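Local coordinates for Poly(A) RNA polymerase GLD2 (Rattus norvegicus, PDB 6LBK), which probably adds successive AMP units from ATP to the 3' ends of selected cytoplasmic mRNAs and single nucleotides to certain microRNAs, at residues K72-L75 / C76-Q79; K208-A211 / S212-I216; F165-K168 / V169-V172; K346-M349 / I350-Q353. The protein carries 1 engineered substitution. All coordinates share one frame; numbering follows the deposited sequence.

Along the chain the contacts come in the order 1, 3, 2, 4; in space they form two pairs. Contact 1, in helix 67-85, and contact 3, the turn between strands 162-167 and 172-178, both lie in the palm region and have centres about 10 Å apart; the helix packs against the turn through Lys72 and Cys76. Contact 2, at the end of helix 200-213, and contact 4, in helix 344-363, have centres about 12 Å apart and also touch. Contacts 1 and 4 lie about 38 Å apart, centre to centre. The first pair joins a covering helix to the sheet, beside the probable magnesium ligands Asp109 and Asp111, whereas the second joins two helices distant in sequence.

Contact 1: residues K72-L75 / C76-Q79; sequences KKEL and CRAQ
Glu74 and Arg77, one turn apart on helix 67-85, form a salt bridge in which their side chains run side by side and point the same way. Arg77 presents the side of its guanidinium carrying NE, and both donors converge on one carboxylate oxygen: NH2 of Arg77 lies 2.7 Å from Glu74 OE2, and NE of Arg77 lies 3.0 Å from the same OE2. The NH2 bond uses the syn lone pair of OE2. A weak bond from Arg77 NE to Glu74 OE1, at 3.2 Å, adds to the grip. OE2 stays close to the guanidinium plane, but the two flat groups are turned 42° apart, so the pair is not coplanar. Glu74 bends at chi2 (67°), folding its carboxylate along the helix towards Arg77.

The remaining guanidinium nitrogen, NH1, bonds to Leu93 O on strand 91-96, which ties the salt bridge to the neighbouring sheet. Around the helix, Lys73 reaches with NZ to Ser108 O, beside the probable metal ligand Asp109, while buried Cys76 packs on Phe174. The pair is an i to i+3 helix salt bridge, set on a helix packed against the palm sheet of the nucleotidyltransferase domain.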
loop_
_atom_site.group_PDB
_atom_site.type_symbol
_atom_site.label_atom_id
_atom_site.label_comp_id
_atom_site.label_asym_id
_atom_site.label_seq_id
_atom_site.Cartn_x
_atom_site.Cartn_y
_atom_site.Cartn_z
ATOM N N LYS A 72 5.752 -0.543 18.795
ATOM C CA LYS A 72 5.039 -1.740 19.263
ATOM C C LYS A 72 5.020 -2.829 18.193
ATOM O O LYS A 72 5.146 -4.030 18.498
ATOM C CB LYS A 72 3.619 -1.396 19.706
ATOM C CG LYS A 72 3.508 -1.079 21.203
ATOM C CD LYS A 72 4.519 -1.880 22.072
ATOM C CE LYS A 72 4.109 -3.329 22.499
ATOM N NZ LYS A 72 5.182 -3.954 23.403
ATOM N N LYS A 73 4.905 -2.427 16.929
ATOM C CA LYS A 73 4.981 -3.410 15.853
ATOM C C LYS A 73 6.392 -3.994 15.721
ATOM O O LYS A 73 6.550 -5.191 15.446
ATOM C CB LYS A 73 4.495 -2.781 14.542
ATOM C CG LYS A 73 3.008 -2.427 14.575
ATOM C CD LYS A 73 2.574 -1.887 13.250
ATOM C CE LYS A 73 1.183 -1.372 13.299
ATOM N NZ LYS A 73 0.836 -0.861 11.951
ATOM N N GLU A 74 7.428 -3.172 15.912
ATOM C CA GLU A 74 8.783 -3.680 15.790
ATOM C C GLU A 74 9.142 -4.601 16.968
ATOM O O GLU A 74 9.860 -5.594 16.791
ATOM C CB GLU A 74 9.759 -2.507 15.672
ATOM C CG GLU A 74 11.203 -2.931 15.912
ATOM C CD GLU A 74 11.717 -3.837 14.814
ATOM O OE1 GLU A 74 11.297 -3.633 13.657
ATOM O OE2 GLU A 74 12.520 -4.755 15.109
ATOM N N LEU A 75 8.661 -4.274 18.178
ATOM C CA LEU A 75 8.860 -5.146 19.334
ATOM C C LEU A 75 8.163 -6.477 19.122
ATOM O O LEU A 75 8.709 -7.540 19.459
ATOM C CB LEU A 75 8.313 -4.475 20.590
ATOM C CG LEU A 75 9.052 -3.232 21.006
ATOM C CD1 LEU A 75 8.297 -2.523 22.128
ATOM C CD2 LEU A 75 10.446 -3.667 21.423
ATOM N N CYS A 76 6.974 -6.441 18.514
ATOM C CA CYS A 76 6.300 -7.691 18.192
ATOM C C CYS A 76 7.052 -8.484 17.116
ATOM O O CYS A 76 7.161 -9.715 17.211
ATOM C CB CYS A 76 4.869 -7.397 17.775
ATOM S SG CYS A 76 3.985 -8.903 17.409
ATOM N N ARG A 77 7.587 -7.794 16.093
ATOM C CA ARG A 77 8.342 -8.455 15.029
ATOM C C ARG A 77 9.588 -9.149 15.574
ATOM O O ARG A 77 9.859 -10.314 15.253
ATOM C CB ARG A 77 8.763 -7.444 13.961
ATOM C CG ARG A 77 9.506 -8.108 12.815
ATOM C CD ARG A 77 10.558 -7.244 12.176
ATOM N NE ARG A 77 11.575 -6.805 13.120
ATOM C CZ ARG A 77 12.578 -7.578 13.521
ATOM N NH1 ARG A 77 12.659 -8.825 13.066
ATOM N NH2 ARG A 77 13.489 -7.115 14.365
ATOM N N ALA A 78 10.370 -8.441 16.389
ATOM C CA ALA A 78 11.565 -9.041 16.974
ATOM C C ALA A 78 11.228 -10.213 17.901
ATOM O O ALA A 78 11.893 -11.262 17.844
ATOM C CB ALA A 78 12.351 -7.973 17.717
ATOM N N GLN A 79 10.185 -10.079 18.744
ATOM C CA GLN A 79 9.835 -11.197 19.633
ATOM C C GLN A 79 9.381 -12.405 18.835
ATOM O O GLN A 79 9.726 -13.541 19.157
ATOM C CB GLN A 79 8.745 -10.803 20.639
ATOM C CG GLN A 79 8.176 -11.969 21.447
ATOM C CD GLN A 79 9.202 -12.593 22.426
ATOM O OE1 GLN A 79 10.115 -11.924 22.908
ATOM N NE2 GLN A 79 9.027 -13.867 22.734
#

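Contact 2: residues K208-A211 / S212-I216; sequences KKWA and SHHEI
Trp210 and His214 make the tight part of this helix end. The imidazole brings its edge toward one face of the indole, in an offset edge-to-face pair with the five-membered ring of Trp210 and the His214 ring 4.4 Å apart between centroids and their planes at 60°. CD2 of His214 does the touching, 3.1 Å from Trp210 NE1 and displaced toward the rim of the indole. CG of Trp210 is trans to its own backbone N (chi1 168°), which swings the ring along the helix to where His214 descends. Two of the ring nitrogens have partners outside the segment: Trp210 NE1 bonds to Ser357 OG and His214 NE2 to Val370 O, which probably helps to fix the rotation of both rings. At the six-membered ring, Ile216 CD1 approaches Trp210 CH2 at 3.9 Å, and Ile216 CG1 packs against Ala211 CB at 3.8 Å. These apolar contacts shut the buried side of the turn, where Ala211 also rests on Leu229 of helix 226-239.

The opposite character belongs to Ser212, His213 and Glu215, which are exposed to solvent. His213 does keep CD2 over the centre of the His214 ring, whereas the CB of Glu215 points away from the preceding turn.

The chain reversal rests on backbone bonds. Ile216 N donates to Ala211 O at 3.1 Å and Glu215 N to Ser212 O at 3.2 Å, while Glu215 itself adopts positive phi (60°). This is the Schellman motif, with Glu215 as the C-prime residue, closing helix 200-213, and Ile216 as the apolar residue folded back on it.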
loop_
_atom_site.group_PDB
_atom_site.type_symbol
_atom_site.label_atom_id
_atom_site.label_comp_id
_atom_site.label_asym_id
_atom_site.label_seq_id
_atom_site.Cartn_x
_atom_site.Cartn_y
_atom_site.Cartn_z
ATOM N N LYS A 208 -6.572 6.668 0.903
ATOM C CA LYS A 208 -6.842 5.384 1.556
ATOM C C LYS A 208 -8.083 5.473 2.442
ATOM O O LYS A 208 -8.963 4.608 2.383
ATOM C CB LYS A 208 -5.639 4.952 2.398
ATOM C CG LYS A 208 -4.592 4.102 1.712
ATOM C CD LYS A 208 -3.520 3.791 2.727
ATOM C CE LYS A 208 -2.467 2.857 2.200
ATOM N NZ LYS A 208 -1.856 2.067 3.312
ATOM N N LYS A 209 -8.163 6.505 3.291
ATOM C CA LYS A 209 -9.349 6.649 4.136
ATOM C C LYS A 209 -10.598 6.799 3.281
ATOM O O LYS A 209 -11.645 6.220 3.586
ATOM C CB LYS A 209 -9.213 7.840 5.095
ATOM C CG LYS A 209 -8.097 7.711 6.155
ATOM C CD LYS A 209 -8.320 6.479 7.038
ATOM C CE LYS A 209 -7.257 6.323 8.111
ATOM N NZ LYS A 209 -7.385 5.016 8.836
ATOM N N TRP A 210 -10.493 7.552 2.189
ATOM C CA TRP A 210 -11.626 7.757 1.303
ATOM C C TRP A 210 -12.107 6.438 0.716
ATOM O O TRP A 210 -13.294 6.096 0.814
ATOM C CB TRP A 210 -11.229 8.740 0.194
ATOM C CG TRP A 210 -12.209 8.776 -0.856
ATOM C CD1 TRP A 210 -13.400 9.456 -0.855
ATOM C CD2 TRP A 210 -12.146 8.078 -2.092
ATOM N NE1 TRP A 210 -14.073 9.235 -2.031
ATOM C CE2 TRP A 210 -13.326 8.392 -2.811
ATOM C CE3 TRP A 210 -11.193 7.224 -2.678
ATOM C CZ2 TRP A 210 -13.584 7.878 -4.074
ATOM C CZ3 TRP A 210 -11.450 6.712 -3.937
ATOM C CH2 TRP A 210 -12.640 7.048 -4.626
ATOM N N ALA A 211 -11.192 5.683 0.093
ATOM C CA ALA A 211 -11.564 4.402 -0.489
ATOM C C ALA A 211 -12.117 3.443 0.564
ATOM O O ALA A 211 -13.097 2.728 0.310
ATOM C CB ALA A 211 -10.369 3.773 -1.190
ATOM N N SER A 212 -11.515 3.414 1.755
ATOM C CA SER A 212 -12.028 2.539 2.808
ATOM C C SER A 212 -13.417 2.973 3.254
ATOM O O SER A 212 -14.263 2.137 3.600
ATOM C CB SER A 212 -11.064 2.492 3.993
ATOM O OG SER A 212 -11.748 2.041 5.154
ATOM N N HIS A 213 -13.654 4.280 3.330
ATOM C CA HIS A 213 -14.955 4.727 3.796
ATOM C C HIS A 213 -16.040 4.285 2.837
ATOM O O HIS A 213 -17.126 3.893 3.275
ATOM C CB HIS A 213 -14.985 6.241 3.965
ATOM C CG HIS A 213 -16.363 6.781 4.181
ATOM N ND1 HIS A 213 -17.072 6.569 5.345
ATOM C CD2 HIS A 213 -17.186 7.478 3.360
ATOM C CE1 HIS A 213 -18.262 7.132 5.241
ATOM N NE2 HIS A 213 -18.357 7.691 4.047
ATOM N N HIS A 214 -15.738 4.257 1.536
ATOM C CA HIS A 214 -16.735 3.925 0.530
ATOM C C HIS A 214 -16.763 2.446 0.196
ATOM O O HIS A 214 -17.319 2.072 -0.845
ATOM C CB HIS A 214 -16.524 4.747 -0.743
ATOM C CG HIS A 214 -16.726 6.213 -0.544
ATOM N ND1 HIS A 214 -17.979 6.778 -0.432
ATOM C CD2 HIS A 214 -15.842 7.231 -0.429
ATOM C CE1 HIS A 214 -17.858 8.080 -0.247
ATOM N NE2 HIS A 214 -16.570 8.382 -0.252
ATOM N N GLU A 215 -16.156 1.601 1.039
ATOM C CA GLU A 215 -16.261 0.144 0.914
ATOM C C GLU A 215 -15.732 -0.336 -0.427
ATOM O O GLU A 215 -16.250 -1.296 -0.992
ATOM C CB GLU A 215 -17.713 -0.330 1.119
ATOM C CG GLU A 215 -17.924 -1.339 2.248
ATOM C CD GLU A 215 -16.821 -2.393 2.361
ATOM O OE1 GLU A 215 -16.465 -3.029 1.341
ATOM O OE2 GLU A 215 -16.264 -2.549 3.472
ATOM N N ILE A 216 -14.694 0.325 -0.952
ATOM C CA ILE A 216 -14.013 -0.109 -2.166
ATOM C C ILE A 216 -12.546 -0.403 -1.925
ATOM O O ILE A 216 -11.792 -0.591 -2.878
ATOM C CB ILE A 216 -14.157 0.929 -3.296
ATOM C CG1 ILE A 216 -13.325 2.183 -2.985
ATOM C CG2 ILE A 216 -15.614 1.301 -3.483
ATOM C CD1 ILE A 216 -13.570 3.351 -3.958
#

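Contact 3: residues F165-K168 / V169-V172; sequences FRDK and VSCV
A chi1 of 172° turns the carboxylate of Asp167 to the side of its own carbonyl carbon, and Ser170 sets OG between its own N and carbonyl carbon (chi1 60°), facing that carboxylate. OD2 of Asp167 thereby receives two bonds from one residue: Ser170 OG at 2.6 Å, on the anti lone pair, and Ser170 N at 2.6 Å, from above the carboxylate plane. OD1 of Asp167 takes a weak bond from Val169 N at 3.2 Å, the link that defines an Asx turn. OD2 thus grips the loop backbone firmly and OD1 only weakly. With an alanine in place of Asp167, the amide and hydroxyl of Ser170 would probably lose their shared acceptor, and Val169 N its weak one, leaving the serine free to turn. At the base, Asp167 N donates to Val172 O at 2.9 Å. Arg166 lays one guanidinium face beside Cys171, near CA, while its NE pairs with Glu151.

The turn makes a beta hairpin of strands 162-167 and 172-178, neighbours in the five-stranded palm sheet. Helix 67-85 covers it: Val169 and Ser170 touch Lys72, and Asp167 packs on Cys76. Strand 150-156 flanks the first arm, and Tyr149 just before it touches Asp167 and Val169.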
loop_
_atom_site.group_PDB
_atom_site.type_symbol
_atom_site.label_atom_id
_atom_site.label_comp_id
_atom_site.label_asym_id
_atom_site.label_seq_id
_atom_site.Cartn_x
_atom_site.Cartn_y
_atom_site.Cartn_z
ATOM N N PHE A 165 -3.369 -12.636 12.947
ATOM C CA PHE A 165 -3.383 -12.789 14.388
ATOM C C PHE A 165 -3.427 -11.416 15.022
ATOM O O PHE A 165 -3.095 -10.419 14.393
ATOM C CB PHE A 165 -2.156 -13.596 14.891
ATOM C CG PHE A 165 -0.805 -12.951 14.648
ATOM C CD1 PHE A 165 -0.214 -12.145 15.616
ATOM C CD2 PHE A 165 -0.089 -13.223 13.495
ATOM C CE1 PHE A 165 1.057 -11.578 15.398
ATOM C CE2 PHE A 165 1.172 -12.661 13.284
ATOM C CZ PHE A 165 1.741 -11.840 14.228
ATOM N N ARG A 166 -3.777 -11.387 16.303
ATOM C CA ARG A 166 -3.811 -10.149 17.066
ATOM C C ARG A 166 -2.806 -10.275 18.199
ATOM O O ARG A 166 -2.888 -11.206 18.999
ATOM C CB ARG A 166 -5.220 -9.883 17.600
ATOM C CG ARG A 166 -5.504 -8.451 18.026
ATOM C CD ARG A 166 -6.919 -8.356 18.595
ATOM N NE ARG A 166 -6.929 -8.185 20.044
ATOM C CZ ARG A 166 -7.092 -7.014 20.652
ATOM N NH1 ARG A 166 -7.282 -5.907 19.941
ATOM N NH2 ARG A 166 -7.078 -6.948 21.975
ATOM N N ASP A 167 -1.864 -9.337 18.257
ATOM C CA ASP A 167 -0.926 -9.236 19.357
ATOM C C ASP A 167 -1.627 -8.555 20.521
ATOM O O ASP A 167 -2.085 -7.408 20.396
ATOM C CB ASP A 167 0.313 -8.449 18.929
ATOM C CG ASP A 167 1.263 -8.147 20.099
ATOM O OD1 ASP A 167 1.650 -9.064 20.877
ATOM O OD2 ASP A 167 1.604 -6.953 20.258
ATOM N N LYS A 168 -1.741 -9.288 21.635
ATOM C CA LYS A 168 -2.339 -8.776 22.863
ATOM C C LYS A 168 -1.437 -7.768 23.550
ATOM O O LYS A 168 -1.902 -7.028 24.420
ATOM C CB LYS A 168 -2.590 -9.909 23.846
ATOM C CG LYS A 168 -3.706 -10.838 23.505
ATOM C CD LYS A 168 -3.545 -12.149 24.274
ATOM C CE LYS A 168 -3.536 -11.909 25.773
ATOM N NZ LYS A 168 -4.870 -11.404 26.220
ATOM N N VAL A 169 -0.153 -7.741 23.192
ATOM C CA VAL A 169 0.782 -6.813 23.809
ATOM C C VAL A 169 0.563 -5.407 23.273
ATOM O O VAL A 169 0.414 -4.454 24.046
ATOM C CB VAL A 169 2.228 -7.291 23.575
ATOM C CG1 VAL A 169 3.204 -6.343 24.235
ATOM C CG2 VAL A 169 2.414 -8.712 24.096
ATOM N N SER A 170 0.581 -5.248 21.946
ATOM C CA SER A 170 0.279 -3.972 21.302
ATOM C C SER A 170 -1.202 -3.784 20.971
ATOM O O SER A 170 -1.589 -2.671 20.596
ATOM C CB SER A 170 1.075 -3.810 20.003
ATOM O OG SER A 170 0.774 -4.838 19.082
ATOM N N CYS A 171 -2.028 -4.833 21.107
ATOM C CA CYS A 171 -3.428 -4.852 20.658
ATOM C C CYS A 171 -3.552 -4.668 19.143
ATOM O O CYS A 171 -4.546 -4.119 18.667
ATOM C CB CYS A 171 -4.277 -3.782 21.364
ATOM S SG CYS A 171 -4.762 -4.073 23.072
ATOM N N VAL A 172 -2.566 -5.126 18.366
ATOM C CA VAL A 172 -2.473 -4.802 16.936
ATOM C C VAL A 172 -2.678 -6.066 16.108
ATOM O O VAL A 172 -2.181 -7.148 16.457
ATOM C CB VAL A 172 -1.133 -4.111 16.570
ATOM C CG1 VAL A 172 -0.795 -4.264 15.104
ATOM C CG2 VAL A 172 -1.183 -2.629 16.902
#

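Contact 4: residues K346-M349 / I350-Q353; sequences KFDM and IKDQ
Lys351 crosses over one face of the Phe347 ring, one turn earlier on the helix, so that its methylene CD sits above the ring centre. CD of Lys351 is 3.6 Å from the centroid of the Phe347 ring, only 12° off the ring normal, a CH-pi contact made by the aliphatic part of the lysine. The phenyl group takes this place with chi1 at 180°, extending away from its backbone N, while Lys351 bends at chi3 (79°) to carry its ammonium past the ring; NZ of Lys351 lies 3.8 Å from Phe347 CE2. Asp348 runs beside Lys351, pointing the same way, but their salt bridge is long, with OD1 of Asp348 3.9 Å from Lys351 NZ. The ring is therefore the closer of the lysine's two supports. Replacing Phe347 with an alanine would probably leave the Lys351 chain without its flat support and open a gap beside Tyr325 and Trp300.

The aromatic ring also stacks with Tyr325 and meets Trp300 edge-to-face, which sets this side of helix 344-363 against the neighbouring loops. On another side Ile350 packs against Ile216 and Leu224, and Gln353 touches His214, placing the helix against the chain that follows helix 200-213.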
loop_
_atom_site.group_PDB
_atom_site.type_symbol
_atom_site.label_atom_id
_atom_site.label_comp_id
_atom_site.label_asym_id
_atom_site.label_seq_id
_atom_site.Cartn_x
_atom_site.Cartn_y
_atom_site.Cartn_z
ATOM N N LYS A 346 -18.821 -4.906 -8.805
ATOM C CA LYS A 346 -17.780 -4.254 -8.004
ATOM C C LYS A 346 -16.990 -3.233 -8.825
ATOM O O LYS A 346 -16.690 -2.132 -8.340
ATOM C CB LYS A 346 -16.836 -5.306 -7.408
ATOM C CG LYS A 346 -17.508 -6.293 -6.458
ATOM C CD LYS A 346 -17.962 -5.617 -5.175
ATOM C CE LYS A 346 -18.645 -6.604 -4.238
ATOM N NZ LYS A 346 -17.740 -7.708 -3.811
ATOM N N PHE A 347 -16.617 -3.597 -10.057
ATOM C CA PHE A 347 -15.947 -2.670 -10.969
ATOM C C PHE A 347 -16.749 -1.382 -11.130
ATOM O O PHE A 347 -16.202 -0.268 -11.044
ATOM C CB PHE A 347 -15.732 -3.374 -12.318
ATOM C CG PHE A 347 -15.052 -2.528 -13.367
ATOM C CD1 PHE A 347 -14.053 -1.625 -13.023
ATOM C CD2 PHE A 347 -15.366 -2.699 -14.709
ATOM C CE1 PHE A 347 -13.424 -0.872 -13.997
ATOM C CE2 PHE A 347 -14.731 -1.963 -15.684
ATOM C CZ PHE A 347 -13.772 -1.054 -15.342
ATOM N N ASP A 348 -18.062 -1.524 -11.337
ATOM C CA ASP A 348 -18.937 -0.365 -11.425
ATOM C C ASP A 348 -18.956 0.399 -10.116
ATOM O O ASP A 348 -18.995 1.626 -10.115
ATOM C CB ASP A 348 -20.357 -0.791 -11.797
ATOM C CG ASP A 348 -20.439 -1.374 -13.197
ATOM O OD1 ASP A 348 -19.486 -1.141 -13.973
ATOM O OD2 ASP A 348 -21.446 -2.043 -13.536
ATOM N N MET A 349 -18.960 -0.305 -8.987
ATOM C CA MET A 349 -18.929 0.396 -7.709
ATOM C C MET A 349 -17.737 1.345 -7.656
ATOM O O MET A 349 -17.877 2.523 -7.298
ATOM C CB MET A 349 -18.917 -0.621 -6.564
ATOM C CG MET A 349 -19.198 -0.022 -5.197
ATOM S SD MET A 349 -18.914 -1.143 -3.803
ATOM C CE MET A 349 -19.810 -2.601 -4.328
ATOM N N ILE A 350 -16.568 0.863 -8.081
ATOM C CA ILE A 350 -15.382 1.724 -8.137
ATOM C C ILE A 350 -15.622 2.909 -9.077
ATOM O O ILE A 350 -15.388 4.070 -8.712
ATOM C CB ILE A 350 -14.138 0.920 -8.570
ATOM C CG1 ILE A 350 -14.090 -0.475 -7.928
ATOM C CG2 ILE A 350 -12.871 1.670 -8.236
ATOM C CD1 ILE A 350 -13.551 -0.515 -6.538
ATOM N N LYS A 351 -16.070 2.631 -10.310
ATOM C CA LYS A 351 -16.246 3.691 -11.311
ATOM C C LYS A 351 -17.226 4.758 -10.826
ATOM O O LYS A 351 -16.963 5.971 -10.913
ATOM C CB LYS A 351 -16.754 3.096 -12.635
ATOM C CG LYS A 351 -15.735 2.316 -13.474
ATOM C CD LYS A 351 -16.397 1.235 -14.351
ATOM C CE LYS A 351 -17.030 1.799 -15.632
ATOM N NZ LYS A 351 -17.318 0.708 -16.622
ATOM N N ASP A 352 -18.379 4.309 -10.331
ATOM C CA ASP A 352 -19.420 5.209 -9.861
ATOM C C ASP A 352 -18.931 6.035 -8.689
ATOM O O ASP A 352 -19.241 7.230 -8.601
ATOM C CB ASP A 352 -20.658 4.407 -9.450
ATOM C CG ASP A 352 -21.229 3.571 -10.588
ATOM O OD1 ASP A 352 -20.978 3.911 -11.764
ATOM O OD2 ASP A 352 -21.926 2.565 -10.308
ATOM N N GLN A 353 -18.152 5.422 -7.780
ATOM C CA GLN A 353 -17.690 6.163 -6.615
ATOM C C GLN A 353 -16.664 7.222 -7.003
ATOM O O GLN A 353 -16.643 8.314 -6.415
ATOM C CB GLN A 353 -17.124 5.222 -5.560
ATOM C CG GLN A 353 -16.859 5.902 -4.214
ATOM C CD GLN A 353 -18.134 6.442 -3.585
ATOM O OE1 GLN A 353 -18.336 7.659 -3.488
ATOM N NE2 GLN A 353 -19.000 5.532 -3.144
#